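Local coordinates for protein quinoline 2-oxidoreductase large subunit (Pseudomonas putida, PDB 1T3Q) that serves as the molybdenum-cofactor-binding large subunit of quinoline 2-oxidoreductase, a molybdenum hydroxylase of the xanthine dehydrogenase family that probably oxidises quinoline at its C2 position, at residues 46-51 against 114-119; 55-60 against 107-112; 174-179 against 350-355; 181-186 against 303-308. All blocks are in the same frame, centred on the assembly; numbering follows the deposited sequence.

Contact 1 (46-51 against 114-119); sequences ASLRSP and EIVAVV
A classic beta bulge, with Val116 and Ala117 both facing Leu48, interrupts the antiparallel pairing of strands 43-49 and 115-121. Leu48 O takes a nearly straight bond from Val116 N at 2.9 Å and a weak one from Ala117 N, while Leu48 N gives its own hydrogen to Ala117 O. The extra residue turns Val116 so that its CG2 branch lies 3.7 Å from Leu48 CG, the two side chains crossing obliquely; Leu48 CG stands anti to its backbone N (chi1 171°). Leu48 CB and Ala117 CB share the sheet face that carries Ala46 and Val119, which is covered by helix 124-131 and Ile134. Both strands lie in the a/b hammerhead region and form part of a larger mixed sheet that continues past 43-49 to strand 279-282; strand 71-76 flanks 115-121 on its other edge. Beyond the bulge Ser50 N donates to Glu114 O at 2.8 Å, and Arg49 CA-H leans on the same oxygen. Before it, Ala46 and Val119 exchange two backbone bonds as a hydrogen-bonded pair. On the face of Ser47 and Val118, Ser47 OG sits 3.8 Å from Val118 CG1, and Ser47 CB meets Ile115 CG2. Arg49, extended from CG to NE, lays one guanidinium face over Ile115, with NH1 3.8 Å from Ile115 CG1. Gly113 O holds NH1, and NH2 forms a salt bridge to Glu287.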
loop_
_atom_site.group_PDB
_atom_site.type_symbol
_atom_site.label_atom_id
_atom_site.label_comp_id
_atom_site.label_asym_id
_atom_site.label_seq_id
_atom_site.Cartn_x
_atom_site.Cartn_y
_atom_site.Cartn_z
ATOM N N ALA B 46 10.584 -19.680 8.733
ATOM C CA ALA B 46 10.167 -20.799 9.574
ATOM C C ALA B 46 11.234 -20.881 10.652
ATOM O O ALA B 46 12.370 -20.456 10.429
ATOM C CB ALA B 46 10.123 -22.090 8.787
ATOM N N SER B 47 10.886 -21.431 11.808
ATOM C CA SER B 47 11.843 -21.513 12.902
ATOM C C SER B 47 12.100 -22.907 13.454
ATOM O O SER B 47 11.214 -23.767 13.467
ATOM C CB SER B 47 11.377 -20.622 14.062
ATOM O OG SER B 47 11.225 -19.275 13.649
ATOM N N LEU B 48 13.333 -23.127 13.893
ATOM C CA LEU B 48 13.709 -24.377 14.534
ATOM C C LEU B 48 13.834 -23.936 15.988
ATOM O O LEU B 48 14.513 -22.948 16.283
ATOM C CB LEU B 48 15.060 -24.895 14.034
ATOM C CG LEU B 48 15.592 -26.096 14.828
ATOM C CD1 LEU B 48 14.596 -27.252 14.757
ATOM C CD2 LEU B 48 16.950 -26.525 14.275
ATOM N N ARG B 49 13.179 -24.655 16.889
ATOM C CA ARG B 49 13.197 -24.295 18.298
ATOM C C ARG B 49 13.883 -25.319 19.186
ATOM O O ARG B 49 14.083 -26.472 18.799
ATOM C CB ARG B 49 11.765 -24.081 18.778
ATOM C CG ARG B 49 11.045 -23.008 17.990
ATOM C CD ARG B 49 9.549 -23.007 18.230
ATOM N NE ARG B 49 8.925 -21.986 17.391
ATOM C CZ ARG B 49 8.819 -20.704 17.722
ATOM N NH1 ARG B 49 9.283 -20.275 18.888
ATOM N NH2 ARG B 49 8.270 -19.846 16.871
ATOM N N SER B 50 14.234 -24.874 20.385
ATOM C CA SER B 50 14.885 -25.718 21.368
ATOM C C SER B 50 13.925 -26.776 21.897
ATOM O O SER B 50 12.767 -26.485 22.215
ATOM C CB SER B 50 15.397 -24.863 22.534
ATOM O OG SER B 50 15.791 -25.674 23.626
ATOM N N PRO B 51 14.389 -28.030 21.974
ATOM C CA PRO B 51 13.550 -29.119 22.477
ATOM C C PRO B 51 13.836 -29.338 23.961
ATOM O O PRO B 51 13.277 -30.238 24.593
ATOM C CB PRO B 51 13.984 -30.297 21.615
ATOM C CG PRO B 51 15.458 -30.055 21.494
ATOM C CD PRO B 51 15.564 -28.561 21.253
ATOM N N GLU B 114 12.397 -21.803 22.501
ATOM C CA GLU B 114 13.229 -20.666 22.119
ATOM C C GLU B 114 13.773 -20.936 20.724
ATOM O O GLU B 114 14.104 -22.068 20.395
ATOM C CB GLU B 114 14.389 -20.478 23.105
ATOM C CG GLU B 114 15.147 -19.175 22.915
ATOM C CD GLU B 114 16.131 -18.900 24.044
ATOM O OE1 GLU B 114 16.419 -17.708 24.301
ATOM O OE2 GLU B 114 16.615 -19.872 24.671
ATOM N N ILE B 115 13.864 -19.901 19.899
ATOM C CA ILE B 115 14.354 -20.069 18.539
ATOM C C ILE B 115 15.868 -20.281 18.526
ATOM O O ILE B 115 16.604 -19.558 19.187
ATOM C CB ILE B 115 14.008 -18.838 17.679
ATOM C CG1 ILE B 115 12.513 -18.516 17.808
ATOM C CG2 ILE B 115 14.358 -19.107 16.227
ATOM C CD1 ILE B 115 12.116 -17.198 17.167
ATOM N N VAL B 116 16.329 -21.278 17.775
ATOM C CA VAL B 116 17.760 -21.554 17.683
ATOM C C VAL B 116 18.251 -21.335 16.257
ATOM O O VAL B 116 19.452 -21.208 16.010
ATOM C CB VAL B 116 18.092 -22.997 18.130
ATOM C CG1 VAL B 116 17.593 -23.223 19.548
ATOM C CG2 VAL B 116 17.478 -24.004 17.178
ATOM N N ALA B 117 17.314 -21.291 15.317
ATOM C CA ALA B 117 17.646 -21.067 13.919
ATOM C C ALA B 117 16.411 -20.659 13.133
ATOM O O ALA B 117 15.298 -21.071 13.457
ATOM C CB ALA B 117 18.253 -22.332 13.309
ATOM N N VAL B 118 16.610 -19.836 12.109
ATOM C CA VAL B 118 15.512 -19.407 11.256
ATOM C C VAL B 118 15.859 -19.670 9.798
ATOM O O VAL B 118 17.021 -19.577 9.385
ATOM C CB VAL B 118 15.177 -17.905 11.428
ATOM C CG1 VAL B 118 14.563 -17.669 12.797
ATOM C CG2 VAL B 118 16.428 -17.056 11.243
ATOM N N VAL B 119 14.840 -20.015 9.022
ATOM C CA VAL B 119 15.014 -20.287 7.609
ATOM C C VAL B 119 14.059 -19.413 6.809
ATOM O O VAL B 119 12.881 -19.293 7.153
ATOM C CB VAL B 119 14.696 -21.764 7.276
ATOM C CG1 VAL B 119 14.802 -21.991 5.771
ATOM C CG2 VAL B 119 15.643 -22.702 8.039
#

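Contact 2 (55-60 against 107-112); sequences ARIVSI and GVTRFV. With SO4 (sulfate ion), chain M.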
loop_
_atom_site.group_PDB
_atom_site.type_symbol
_atom_site.label_atom_id
_atom_site.label_comp_id
_atom_site.label_asym_id
_atom_site.label_seq_id
_atom_site.Cartn_x
_atom_site.Cartn_y
_atom_site.Cartn_z
ATOM N N ALA B 55 19.756 -25.917 27.852
ATOM C CA ALA B 55 20.799 -26.718 27.227
ATOM C C ALA B 55 21.862 -25.896 26.534
ATOM O O ALA B 55 21.596 -24.810 26.019
ATOM C CB ALA B 55 20.173 -27.684 26.222
ATOM N N ARG B 56 23.080 -26.423 26.531
ATOM C CA ARG B 56 24.173 -25.754 25.857
ATOM C C ARG B 56 24.079 -26.203 24.403
ATOM O O ARG B 56 23.754 -27.358 24.125
ATOM C CB ARG B 56 25.516 -26.189 26.450
ATOM C CG ARG B 56 26.714 -25.456 25.877
ATOM C CD ARG B 56 27.976 -25.816 26.648
ATOM N NE ARG B 56 28.483 -27.145 26.313
ATOM C CZ ARG B 56 29.163 -27.427 25.205
ATOM N NH1 ARG B 56 29.585 -28.663 24.982
ATOM N NH2 ARG B 56 29.426 -26.471 24.320
ATOM N N ILE B 57 24.332 -25.288 23.477
ATOM C CA ILE B 57 24.294 -25.628 22.067
ATOM C C ILE B 57 25.728 -25.937 21.654
ATOM O O ILE B 57 26.530 -25.029 21.428
ATOM C CB ILE B 57 23.749 -24.458 21.219
ATOM C CG1 ILE B 57 22.325 -24.112 21.673
ATOM C CG2 ILE B 57 23.752 -24.836 19.746
ATOM C CD1 ILE B 57 21.719 -22.923 20.957
ATOM N N VAL B 58 26.042 -27.225 21.579
ATOM C CA VAL B 58 27.378 -27.671 21.205
ATOM C C VAL B 58 27.721 -27.269 19.774
ATOM O O VAL B 58 28.768 -26.672 19.523
ATOM C CB VAL B 58 27.503 -29.202 21.336
ATOM C CG1 VAL B 58 28.901 -29.649 20.937
ATOM C CG2 VAL B 58 27.200 -29.625 22.768
ATOM N N SER B 59 26.835 -27.588 18.836
ATOM C CA SER B 59 27.083 -27.250 17.441
ATOM C C SER B 59 25.801 -27.206 16.625
ATOM O O SER B 59 24.787 -27.780 17.014
ATOM C CB SER B 59 28.033 -28.277 16.815
ATOM O OG SER B 59 27.435 -29.566 16.777
ATOM N N ILE B 60 25.870 -26.520 15.489
ATOM C CA ILE B 60 24.743 -26.407 14.574
ATOM C C ILE B 60 25.253 -26.485 13.138
ATOM O O ILE B 60 26.181 -25.772 12.759
ATOM C CB ILE B 60 23.983 -25.073 14.752
ATOM C CG1 ILE B 60 23.414 -24.977 16.166
ATOM C CG2 ILE B 60 22.850 -24.981 13.736
ATOM C CD1 ILE B 60 22.629 -23.700 16.425
ATOM N N GLY B 107 24.561 -20.379 21.712
ATOM C CA GLY B 107 25.413 -21.108 22.634
ATOM C C GLY B 107 24.644 -21.805 23.740
ATOM O O GLY B 107 25.099 -22.811 24.280
ATOM N N VAL B 108 23.472 -21.275 24.081
ATOM C CA VAL B 108 22.652 -21.871 25.130
ATOM C C VAL B 108 21.183 -21.510 24.921
ATOM O O VAL B 108 20.872 -20.419 24.447
ATOM C CB VAL B 108 23.097 -21.370 26.528
ATOM C CG1 VAL B 108 22.969 -19.861 26.606
ATOM C CG2 VAL B 108 22.272 -22.030 27.617
ATOM N N THR B 109 20.288 -22.437 25.248
ATOM C CA THR B 109 18.854 -22.180 25.128
ATOM C C THR B 109 18.309 -22.168 26.548
ATOM O O THR B 109 18.781 -22.921 27.400
ATOM C CB THR B 109 18.130 -23.260 24.280
ATOM O OG1 THR B 109 18.250 -24.547 24.903
ATOM C CG2 THR B 109 18.740 -23.324 22.889
ATOM N N ARG B 110 17.318 -21.322 26.810
ATOM C CA ARG B 110 16.787 -21.217 28.160
ATOM C C ARG B 110 15.322 -21.583 28.372
ATOM O O ARG B 110 14.755 -21.295 29.421
ATOM C CB ARG B 110 17.075 -19.821 28.695
ATOM C CG ARG B 110 18.561 -19.454 28.602
ATOM C CD ARG B 110 18.863 -18.194 29.381
ATOM N NE ARG B 110 20.283 -17.856 29.389
ATOM C CZ ARG B 110 20.892 -17.114 28.468
ATOM N NH1 ARG B 110 22.190 -16.861 28.576
ATOM N NH2 ARG B 110 20.208 -16.616 27.446
ATOM N N PHE B 111 14.715 -22.215 27.376
ATOM C CA PHE B 111 13.341 -22.685 27.496
ATOM C C PHE B 111 12.910 -23.421 26.238
ATOM O O PHE B 111 13.356 -23.105 25.137
ATOM C CB PHE B 111 12.374 -21.533 27.849
ATOM C CG PHE B 111 12.094 -20.572 26.724
ATOM C CD1 PHE B 111 11.071 -20.828 25.810
ATOM C CD2 PHE B 111 12.816 -19.392 26.601
ATOM C CE1 PHE B 111 10.773 -19.922 24.797
ATOM C CE2 PHE B 111 12.527 -18.474 25.584
ATOM C CZ PHE B 111 11.503 -18.738 24.682
ATOM N N VAL B 112 12.083 -24.445 26.416
ATOM C CA VAL B 112 11.587 -25.214 25.290
ATOM C C VAL B 112 10.782 -24.259 24.430
ATOM O O VAL B 112 9.849 -23.616 24.916
ATOM C CB VAL B 112 10.678 -26.367 25.755
ATOM C CG1 VAL B 112 10.067 -27.071 24.550
ATOM C CG2 VAL B 112 11.484 -27.352 26.586
HETATM S S SO4 M . 23.296 -14.861 25.652
HETATM O O1 SO4 M . 23.984 -15.343 26.865
HETATM O O2 SO4 M . 23.632 -15.736 24.512
HETATM O O3 SO4 M . 21.835 -14.873 25.873
HETATM O O4 SO4 M . 23.736 -13.488 25.349
#
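Ile57 and Thr109 carry the apolar part of this contact, their side chains crossing at about a right angle with Ile57 CD1 3.6 Å from Thr109 CG2. Ile57 CG1 lies anti to its carbonyl carbon (chi1 -60°) and rests beside the Gly107 backbone. Thr109 turns its methyl to Ile57, and Val116 packs on the same methyl, while OG1 lies against the Ala55 backbone and is hydrogen-bonded to Ser50 OG, outside the two segments. On the other face Val108 CG2 packs 3.3 Å from Ala55 O, and the aliphatic start of Arg56 passes Gly107 O; the charged end of Arg56 pairs with Glu139. Between the two faces the backbones are joined by Thr109 N to Ala55 O at 2.8 Å, a longer return bond, and Ile57 N to Gly107 O at 2.7 Å, where the donor stands above the carbonyl plane. Farther along, Arg110 presents the edge of its guanidinium to a sulfate, probably from the crystallisation liquor: NH1 reaches O1 and NH2 reaches O3, each at 2.9 Å, while Val108 CG1 lies over one face, toward its rim. Arg110 NH1 also has a salt bridge to Asp159. The pairing makes short strand 108-109 an outer strand of the three-stranded antiparallel sheet 108-109, 55-61 and 135-140 in the a/b hammerhead domain.

Contact 3 (174-179 against 350-355); sequences DELAPI and VPAVSE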
loop_
_atom_site.group_PDB
_atom_site.type_symbol
_atom_site.label_atom_id
_atom_site.label_comp_id
_atom_site.label_asym_id
_atom_site.label_seq_id
_atom_site.Cartn_x
_atom_site.Cartn_y
_atom_site.Cartn_z
ATOM N N ASP B 174 3.831 -3.943 57.784
ATOM C CA ASP B 174 3.328 -3.829 59.151
ATOM C C ASP B 174 3.489 -5.170 59.868
ATOM O O ASP B 174 3.505 -6.225 59.232
ATOM C CB ASP B 174 1.849 -3.429 59.141
ATOM C CG ASP B 174 1.627 -2.032 58.598
ATOM O OD1 ASP B 174 0.508 -1.751 58.117
ATOM O OD2 ASP B 174 2.569 -1.209 58.658
ATOM N N GLU B 175 3.621 -5.120 61.190
ATOM C CA GLU B 175 3.761 -6.325 62.003
ATOM C C GLU B 175 2.358 -6.897 62.183
ATOM O O GLU B 175 1.520 -6.295 62.855
ATOM C CB GLU B 175 4.374 -5.967 63.361
ATOM C CG GLU B 175 4.555 -7.140 64.316
ATOM C CD GLU B 175 5.264 -8.315 63.670
ATOM O OE1 GLU B 175 4.583 -9.155 63.036
ATOM O OE2 GLU B 175 6.506 -8.393 63.788
ATOM N N LEU B 176 2.100 -8.060 61.590
ATOM C CA LEU B 176 0.771 -8.657 61.666
ATOM C C LEU B 176 0.608 -9.883 62.558
ATOM O O LEU B 176 -0.516 -10.245 62.903
ATOM C CB LEU B 176 0.283 -9.005 60.254
ATOM C CG LEU B 176 0.369 -7.916 59.183
ATOM C CD1 LEU B 176 -0.304 -8.424 57.908
ATOM C CD2 LEU B 176 -0.306 -6.634 59.666
ATOM N N ALA B 177 1.713 -10.528 62.924
ATOM C CA ALA B 177 1.638 -11.723 63.763
ATOM C C ALA B 177 0.716 -11.538 64.967
ATOM O O ALA B 177 -0.186 -12.347 65.201
ATOM C CB ALA B 177 3.037 -12.138 64.224
ATOM N N PRO B 178 0.926 -10.472 65.755
ATOM C CA PRO B 178 0.046 -10.283 66.912
ATOM C C PRO B 178 -1.418 -10.060 66.531
ATOM O O PRO B 178 -2.318 -10.420 67.287
ATOM C CB PRO B 178 0.667 -9.086 67.631
ATOM C CG PRO B 178 1.360 -8.339 66.528
ATOM C CD PRO B 178 1.974 -9.441 65.712
ATOM N N ILE B 179 -1.666 -9.475 65.365
ATOM C CA ILE B 179 -3.045 -9.250 64.944
ATOM C C ILE B 179 -3.714 -10.589 64.624
ATOM O O ILE B 179 -4.827 -10.859 65.076
ATOM C CB ILE B 179 -3.119 -8.310 63.713
ATOM C CG1 ILE B 179 -2.590 -6.925 64.095
ATOM C CG2 ILE B 179 -4.560 -8.213 63.215
ATOM C CD1 ILE B 179 -2.568 -5.907 62.956
ATOM N N VAL B 350 -8.357 -1.467 54.910
ATOM C CA VAL B 350 -7.598 -2.413 55.724
ATOM C C VAL B 350 -6.445 -1.609 56.318
ATOM O O VAL B 350 -5.501 -1.256 55.616
ATOM C CB VAL B 350 -7.029 -3.569 54.860
ATOM C CG1 VAL B 350 -6.381 -4.615 55.754
ATOM C CG2 VAL B 350 -8.145 -4.194 54.024
ATOM N N PRO B 351 -6.507 -1.319 57.627
ATOM C CA PRO B 351 -5.484 -0.540 58.337
ATOM C C PRO B 351 -4.061 -1.092 58.425
ATOM O O PRO B 351 -3.101 -0.319 58.419
ATOM C CB PRO B 351 -6.114 -0.332 59.709
ATOM C CG PRO B 351 -6.862 -1.606 59.912
ATOM C CD PRO B 351 -7.524 -1.820 58.568
ATOM N N ALA B 352 -3.912 -2.409 58.515
ATOM C CA ALA B 352 -2.578 -3.001 58.612
ATOM C C ALA B 352 -2.307 -3.951 57.452
ATOM O O ALA B 352 -3.073 -4.887 57.214
ATOM C CB ALA B 352 -2.425 -3.739 59.937
ATOM N N VAL B 353 -1.207 -3.717 56.746
ATOM C CA VAL B 353 -0.851 -4.542 55.599
ATOM C C VAL B 353 0.623 -4.924 55.551
ATOM O O VAL B 353 1.503 -4.132 55.893
ATOM C CB VAL B 353 -1.192 -3.817 54.277
ATOM C CG1 VAL B 353 -0.863 -4.716 53.079
ATOM C CG2 VAL B 353 -2.658 -3.418 54.265
ATOM N N SER B 354 0.881 -6.152 55.121
ATOM C CA SER B 354 2.243 -6.638 54.975
ATOM C C SER B 354 2.266 -7.502 53.728
ATOM O O SER B 354 1.664 -8.575 53.691
ATOM C CB SER B 354 2.669 -7.466 56.184
ATOM O OG SER B 354 3.987 -7.956 55.997
ATOM N N GLU B 355 2.947 -7.025 52.695
ATOM C CA GLU B 355 3.013 -7.779 51.463
ATOM C C GLU B 355 4.375 -7.709 50.825
ATOM O O GLU B 355 5.137 -6.768 51.049
ATOM C CB GLU B 355 1.948 -7.286 50.471
ATOM C CG GLU B 355 2.034 -5.818 50.061
ATOM C CD GLU B 355 3.246 -5.495 49.209
ATOM O OE1 GLU B 355 3.603 -6.310 48.329
ATOM O OE2 GLU B 355 3.837 -4.410 49.407
HETATM O O HOH W 1 -0.966 0.259 60.251
HETATM O O HOH W 2 5.831 -8.234 58.301
#
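Asp174 meets Val353 with both its backbone and its carboxylate. Asp174 N donates to Val353 O at 3.0 Å, and Val353 N returns a bond to Asp174 OD1 at 2.9 Å, arriving on the anti side of that oxygen and 26° out of the carboxylate plane. CG stands anti to the carbonyl carbon (chi1 -66°), close to Val353 O, and OD1 reaches on to Val353 N. OD1 is also the salt-bridge partner of Arg416, and a water donates both to it and to Pro351 O. An alanine here would probably leave Val353 N without its side-chain acceptor and Arg416 without this carboxylate partner. A second water joins Asp174 O to Ser354 OG. At this point the chain leaves the edge of strand 352-360, part of the mixed sheet in the molybdopterin cofactor-binding domain, and turns into helix 177-182. Glu175 caps that turn, OE1 accepting from Ala177 N at 3.2 Å. Leu176 then spreads its two methyls over the strand: CD1 lies 3.6 Å from Ser354 CB, and CD2 the same distance from Ala352 CB. From the first turn of the helix Ile179 adds its CD1 at 3.7 Å from Ala352 CB, so the small alanine side chain takes one methyl from each of two residues; strand 312-322 also touches both Leu176 and Ile179 through Ala314.

Contact 4 (181-186 against 303-308); sequences ASSAGV and GLAFDG
The backbones of Gly185 and Phe306 face each other as an antiparallel hydrogen-bonded pair, with both bonds 3.0 Å long: Gly185 N to Phe306 O and Phe306 N to Gly185 O. Next along, Val186 and Ala305 form a non-hydrogen-bonded pair, and Val186 CA-H points at Leu304 O. Gly185 O has a second donor, Ser183 OG at 2.9 Å, which reaches it from the opposite face of its carbonyl plane to Phe306 N; this ties the residue after helix 177-182 to the start of the strand. Ser183 OG also lies 3.8 Å from Ala305 CB. The Phe306 ring, its CG set between the backbone N and the carbonyl carbon (chi1 50°), folds across the glycine. Gly185 CA stands over one face, 3.9 Å from the ring centroid and 22° off its normal, a CH-pi contact, and a CB on Gly185 would collide with Phe306 CE1. An alanine in place of Phe306 would probably leave Gly185 bare on this side and open a gap toward Ala389 and Leu393 of helix 375-393. At the end of the pairing, Ala184 CB packs 3.4 Å from Gly308 N. The arrangement is a helix-to-strand connection: the chain leaves helix 177-182, and strand 185-193 then runs antiparallel to strand 298-306 in the mixed sheet of the cofactor-binding region.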
loop_
_atom_site.group_PDB
_atom_site.type_symbol
_atom_site.label_atom_id
_atom_site.label_comp_id
_atom_site.label_asym_id
_atom_site.label_seq_id
_atom_site.Cartn_x
_atom_site.Cartn_y
_atom_site.Cartn_z
ATOM N N ALA B 181 -2.874 -13.366 65.738
ATOM C CA ALA B 181 -2.909 -14.157 66.958
ATOM C C ALA B 181 -4.048 -13.783 67.899
ATOM O O ALA B 181 -4.515 -14.625 68.667
ATOM C CB ALA B 181 -1.579 -14.035 67.687
ATOM N N SER B 182 -4.511 -12.537 67.834
ATOM C CA SER B 182 -5.565 -12.081 68.740
ATOM C C SER B 182 -6.906 -11.708 68.124
ATOM O O SER B 182 -7.886 -11.524 68.851
ATOM C CB SER B 182 -5.061 -10.885 69.558
ATOM O OG SER B 182 -3.941 -11.238 70.352
ATOM N N SER B 183 -6.958 -11.575 66.802
ATOM C CA SER B 183 -8.208 -11.212 66.139
ATOM C C SER B 183 -9.296 -12.250 66.388
ATOM O O SER B 183 -9.006 -13.428 66.601
ATOM C CB SER B 183 -7.985 -11.053 64.632
ATOM O OG SER B 183 -7.521 -12.264 64.056
ATOM N N ALA B 184 -10.550 -11.806 66.364
ATOM C CA ALA B 184 -11.682 -12.699 66.582
ATOM C C ALA B 184 -11.699 -13.778 65.505
ATOM O O ALA B 184 -12.058 -14.927 65.763
ATOM C CB ALA B 184 -12.987 -11.909 66.547
ATOM N N GLY B 185 -11.306 -13.400 64.295
ATOM C CA GLY B 185 -11.301 -14.356 63.208
ATOM C C GLY B 185 -10.133 -14.226 62.259
ATOM O O GLY B 185 -9.513 -13.167 62.131
ATOM N N VAL B 186 -9.835 -15.330 61.586
ATOM C CA VAL B 186 -8.753 -15.373 60.619
ATOM C C VAL B 186 -9.088 -16.377 59.524
ATOM O O VAL B 186 -9.670 -17.425 59.793
ATOM C CB VAL B 186 -7.419 -15.821 61.273
ATOM C CG1 VAL B 186 -6.373 -16.073 60.199
ATOM C CG2 VAL B 186 -6.926 -14.765 62.258
ATOM N N GLY B 303 -3.540 -13.934 53.897
ATOM C CA GLY B 303 -4.168 -14.101 55.193
ATOM C C GLY B 303 -4.974 -12.852 55.487
ATOM O O GLY B 303 -4.529 -11.744 55.201
ATOM N N LEU B 304 -6.168 -13.031 56.038
ATOM C CA LEU B 304 -7.037 -11.913 56.375
ATOM C C LEU B 304 -7.496 -12.053 57.818
ATOM O O LEU B 304 -8.007 -13.095 58.218
ATOM C CB LEU B 304 -8.255 -11.892 55.445
ATOM C CG LEU B 304 -9.314 -10.805 55.659
ATOM C CD1 LEU B 304 -8.719 -9.433 55.374
ATOM C CD2 LEU B 304 -10.498 -11.065 54.725
ATOM N N ALA B 305 -7.287 -11.006 58.603
ATOM C CA ALA B 305 -7.694 -11.005 60.003
ATOM C C ALA B 305 -8.889 -10.067 60.107
ATOM O O ALA B 305 -8.924 -9.039 59.438
ATOM C CB ALA B 305 -6.551 -10.509 60.882
ATOM N N PHE B 306 -9.867 -10.417 60.935
ATOM C CA PHE B 306 -11.055 -9.587 61.081
ATOM C C PHE B 306 -11.665 -9.683 62.473
ATOM O O PHE B 306 -11.421 -10.640 63.203
ATOM C CB PHE B 306 -12.084 -9.975 60.011
ATOM C CG PHE B 306 -12.358 -11.454 59.933
ATOM C CD1 PHE B 306 -13.396 -12.024 60.658
ATOM C CD2 PHE B 306 -11.568 -12.277 59.133
ATOM C CE1 PHE B 306 -13.651 -13.397 60.585
ATOM C CE2 PHE B 306 -11.812 -13.645 59.053
ATOM C CZ PHE B 306 -12.855 -14.208 59.780
ATOM N N ASP B 307 -12.463 -8.686 62.845
ATOM C CA ASP B 307 -13.083 -8.699 64.160
ATOM C C ASP B 307 -14.442 -9.399 64.137
ATOM O O ASP B 307 -14.892 -9.866 63.087
ATOM C CB ASP B 307 -13.190 -7.268 64.721
ATOM C CG ASP B 307 -14.246 -6.419 64.027
ATOM O OD1 ASP B 307 -14.253 -5.191 64.269
ATOM O OD2 ASP B 307 -15.077 -6.956 63.265
ATOM N N GLY B 308 -15.081 -9.475 65.300
ATOM C CA GLY B 308 -16.362 -10.149 65.411
ATOM C C GLY B 308 -17.481 -9.617 64.542
ATOM O O GLY B 308 -18.497 -10.286 64.364
#

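In the fold
The four contacts fall into two neighbouring pairs. Contacts 1 and 2, with centres 11 Å apart, lie in the a/b hammerhead domain; strands 43-49 and 55-61 follow each other in the chain, as do 108-109 and 115-121, so contact 2 falls within the span that contact 1 brackets. They belong to different sheets, which meet where Ser50 O packs on Val112 CG1. Contacts 3 and 4, also 11 Å apart between centres, share helix 177-182 and one mixed sheet of the cofactor-binding domain, with contact 4 inside the span of contact 3 and Ile179 CG2 packed on Ala305 CB. The two pairs come in series, 46 to 53 Å apart between centres; each consolidates its own region, and none bridges the two.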